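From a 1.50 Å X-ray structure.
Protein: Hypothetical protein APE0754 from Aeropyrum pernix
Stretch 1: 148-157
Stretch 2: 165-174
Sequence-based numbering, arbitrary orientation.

Stretch 1 148-157: MAAKQAIEML
Stretch 2 (165-174) TVYRHLERIM

Both stretches are helical throughout, with phi/psi near -63/-43 and regular i to i-4 hydrogen bonds, such as A153 N to A149 O at 3.1 Å and L170 N to V166 O at 2.8 Å. The helices run antiparallel at 162°, and their axes approach to 9.8 Å. The register is set by A153 and V166, whose CA atoms lie 5.8 Å apart. The contact buries 500 Å², both sides summed, and no direct hydrogen bond crosses it.

M148 (m, m, m) does not reach stretch 2. A149 points toward it and is buried. Its CB lies 3.9 Å from L170 CD1, 3.9 Å from I173 CG2 and 4.1 Å from M174 SD. The small methyl lets these three larger side chains gather around it. I173 is m, m; M174 is m, m, m. A150 points away, and K151 is out of reach.

Q152 is extended (t, t, chi3 40°). Its OE1 sits 3.0 Å from H169 CE1, near the ring plane at the edge. One water bridges the pair, 3.3 Å from Q152 NE2, whose proton it accepts, and 3.0 Å from H169 NE2. These polar groups suit a partly exposed margin.

A153 points toward stretch 2. Its CB packs 3.6 Å from V166 CG1 and 4.0 Å from L170 CD2. Alanine's short side chain suits this close crossing. V166 is t; L170 is t, p, and its end comes nearer although its CA-to-CB bond points sideways. I154 points away, and E155 is out of reach.

M156 is m, t, p. Its CB lies 3.7 Å from V166 CG2. Its SD lies over one face of the H169 ring (chi1 t, chi2 -80°), 4.0 Å from H169 ND1. L157 (m, t) starts sideways, but its CD2 reaches V166 CG2 at 3.5 Å, adding to the apolar packing around the valine.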

# COMPACT_ATOMS: atom_id res chain seq x y z
N MET A 148 -4.71 -3.33 -8.61
CA MET A 148 -3.99 -3.79 -9.79
C MET A 148 -4.17 -2.80 -10.95
O MET A 148 -3.26 -2.61 -11.76
CB MET A 148 -4.45 -5.20 -10.20
CG MET A 148 -4.00 -6.30 -9.22
SD MET A 148 -2.21 -6.28 -8.82
CE MET A 148 -1.52 -6.74 -10.39
N ALA A 149 -5.34 -2.16 -11.02
CA ALA A 149 -5.59 -1.17 -12.08
C ALA A 149 -4.66 0.03 -11.87
O ALA A 149 -4.03 0.52 -12.81
CB ALA A 149 -7.05 -0.71 -12.03
N ALA A 150 -4.56 0.49 -10.62
CA ALA A 150 -3.70 1.61 -10.27
C ALA A 150 -2.23 1.27 -10.54
O ALA A 150 -1.46 2.10 -11.04
CB ALA A 150 -3.89 1.97 -8.80
N LYS A 151 -1.84 0.04 -10.21
CA LYS A 151 -0.47 -0.42 -10.41
C LYS A 151 -0.10 -0.29 -11.88
O LYS A 151 0.97 0.21 -12.23
CB LYS A 151 -0.35 -1.88 -9.97
CG LYS A 151 1.01 -2.51 -10.19
CD LYS A 151 0.96 -4.00 -9.86
CE LYS A 151 2.32 -4.67 -10.04
NZ LYS A 151 3.28 -4.34 -8.95
N GLN A 152 -1.00 -0.75 -12.74
CA GLN A 152 -0.78 -0.70 -14.18
C GLN A 152 -0.62 0.75 -14.64
O GLN A 152 0.30 1.07 -15.40
CB GLN A 152 -1.94 -1.40 -14.89
CG GLN A 152 -1.85 -1.38 -16.40
CD GLN A 152 -2.98 -2.16 -17.05
OE1 GLN A 152 -4.13 -2.09 -16.61
NE2 GLN A 152 -2.66 -2.89 -18.11
N ALA A 153 -1.52 1.63 -14.19
CA ALA A 153 -1.45 3.04 -14.57
C ALA A 153 -0.12 3.65 -14.14
O ALA A 153 0.51 4.40 -14.90
CB ALA A 153 -2.61 3.81 -13.95
N ILE A 154 0.32 3.34 -12.92
CA ILE A 154 1.59 3.84 -12.41
C ILE A 154 2.74 3.32 -13.27
O ILE A 154 3.64 4.07 -13.63
CB ILE A 154 1.83 3.39 -10.95
CG1 ILE A 154 0.78 4.02 -10.03
CG2 ILE A 154 3.24 3.79 -10.52
CD1 ILE A 154 0.84 5.52 -9.96
N GLU A 155 2.71 2.03 -13.61
CA GLU A 155 3.76 1.47 -14.44
C GLU A 155 3.79 2.16 -15.81
O GLU A 155 4.87 2.48 -16.33
CB GLU A 155 3.56 -0.04 -14.60
CG GLU A 155 3.73 -0.80 -13.30
CD GLU A 155 3.37 -2.28 -13.43
OE1 GLU A 155 2.33 -2.60 -14.04
OE2 GLU A 155 4.14 -3.12 -12.91
N MET A 156 2.62 2.39 -16.39
CA MET A 156 2.52 3.05 -17.69
C MET A 156 3.14 4.46 -17.65
O MET A 156 3.81 4.87 -18.59
CB MET A 156 1.06 3.15 -18.15
CG MET A 156 0.46 1.83 -18.65
SD MET A 156 -1.32 1.94 -18.95
CE MET A 156 -1.39 2.87 -20.44
N LEU A 157 2.93 5.18 -16.55
CA LEU A 157 3.50 6.52 -16.43
C LEU A 157 5.01 6.43 -16.25
O LEU A 157 5.74 7.26 -16.78
CB LEU A 157 2.88 7.27 -15.24
CG LEU A 157 1.43 7.74 -15.37
CD1 LEU A 157 1.02 8.48 -14.11
CD2 LEU A 157 1.29 8.64 -16.58
N THR A 165 -3.35 9.20 -22.17
CA THR A 165 -3.31 7.81 -22.60
C THR A 165 -3.61 6.91 -21.40
O THR A 165 -4.47 6.04 -21.45
CB THR A 165 -1.92 7.44 -23.15
OG1 THR A 165 -1.76 8.03 -24.44
CG2 THR A 165 -1.75 5.93 -23.25
N VAL A 166 -2.87 7.13 -20.32
CA VAL A 166 -3.05 6.36 -19.10
C VAL A 166 -4.46 6.50 -18.54
O VAL A 166 -5.09 5.50 -18.18
CB VAL A 166 -2.00 6.78 -18.03
CG1 VAL A 166 -2.26 6.05 -16.72
CG2 VAL A 166 -0.60 6.48 -18.53
N TYR A 167 -4.97 7.72 -18.47
CA TYR A 167 -6.31 7.94 -17.94
C TYR A 167 -7.38 7.29 -18.80
O TYR A 167 -8.34 6.71 -18.28
CB TYR A 167 -6.62 9.44 -17.81
CG TYR A 167 -5.63 10.22 -16.97
CD1 TYR A 167 -5.00 9.64 -15.86
CD2 TYR A 167 -5.33 11.54 -17.28
CE1 TYR A 167 -4.09 10.37 -15.08
CE2 TYR A 167 -4.43 12.28 -16.51
CZ TYR A 167 -3.81 11.69 -15.42
OH TYR A 167 -2.91 12.43 -14.68
N ARG A 168 -7.24 7.37 -20.11
CA ARG A 168 -8.23 6.77 -21.00
C ARG A 168 -8.24 5.25 -20.79
O ARG A 168 -9.31 4.63 -20.74
CB ARG A 168 -7.88 7.09 -22.45
CG ARG A 168 -9.09 7.43 -23.30
CD ARG A 168 -8.72 7.45 -24.78
NE ARG A 168 -7.59 8.34 -25.08
CZ ARG A 168 -7.62 9.66 -24.94
NH1 ARG A 168 -8.72 10.26 -24.50
NH2 ARG A 168 -6.55 10.38 -25.25
N HIS A 169 -7.06 4.65 -20.67
CA HIS A 169 -6.94 3.22 -20.45
C HIS A 169 -7.52 2.81 -19.09
O HIS A 169 -8.27 1.84 -18.99
CB HIS A 169 -5.47 2.80 -20.54
CG HIS A 169 -5.23 1.37 -20.20
ND1 HIS A 169 -5.14 0.92 -18.90
CD2 HIS A 169 -5.07 0.28 -20.99
CE1 HIS A 169 -4.95 -0.39 -18.91
NE2 HIS A 169 -4.90 -0.80 -20.16
N LEU A 170 -7.16 3.56 -18.06
CA LEU A 170 -7.64 3.31 -16.70
C LEU A 170 -9.16 3.41 -16.67
O LEU A 170 -9.83 2.64 -15.98
CB LEU A 170 -7.02 4.33 -15.75
CG LEU A 170 -7.13 4.12 -14.24
CD1 LEU A 170 -6.63 2.73 -13.86
CD2 LEU A 170 -6.31 5.20 -13.54
N GLU A 171 -9.69 4.36 -17.43
CA GLU A 171 -11.12 4.60 -17.56
C GLU A 171 -11.81 3.33 -18.06
O GLU A 171 -12.85 2.91 -17.54
CB GLU A 171 -11.35 5.74 -18.56
CG GLU A 171 -12.77 6.24 -18.67
CD GLU A 171 -13.02 7.43 -17.79
OE1 GLU A 171 -12.18 8.35 -17.78
OE2 GLU A 171 -14.06 7.45 -17.10
N ARG A 172 -11.23 2.73 -19.10
CA ARG A 172 -11.77 1.51 -19.69
C ARG A 172 -11.75 0.38 -18.67
O ARG A 172 -12.73 -0.33 -18.49
CB ARG A 172 -10.96 1.10 -20.92
CG ARG A 172 -10.88 2.16 -21.99
CD ARG A 172 -12.21 2.38 -22.69
NE ARG A 172 -12.19 3.58 -23.52
CZ ARG A 172 -11.29 3.83 -24.47
NH1 ARG A 172 -10.33 2.95 -24.73
NH2 ARG A 172 -11.36 4.95 -25.17
N ILE A 173 -10.60 0.23 -18.01
CA ILE A 173 -10.43 -0.82 -17.01
C ILE A 173 -11.40 -0.66 -15.84
O ILE A 173 -12.03 -1.63 -15.42
CB ILE A 173 -8.98 -0.81 -16.45
CG1 ILE A 173 -7.99 -1.14 -17.57
CG2 ILE A 173 -8.86 -1.81 -15.31
CD1 ILE A 173 -8.20 -2.48 -18.22
N MET A 174 -11.53 0.56 -15.33
CA MET A 174 -12.41 0.81 -14.19
C MET A 174 -13.90 0.77 -14.52
O MET A 174 -14.71 0.34 -13.69
CB MET A 174 -12.05 2.15 -13.53
CG MET A 174 -10.77 2.10 -12.70
SD MET A 174 -10.80 0.88 -11.34
CE MET A 174 -12.32 1.34 -10.54
O HOH W 1 -5.44 -3.74 -19.64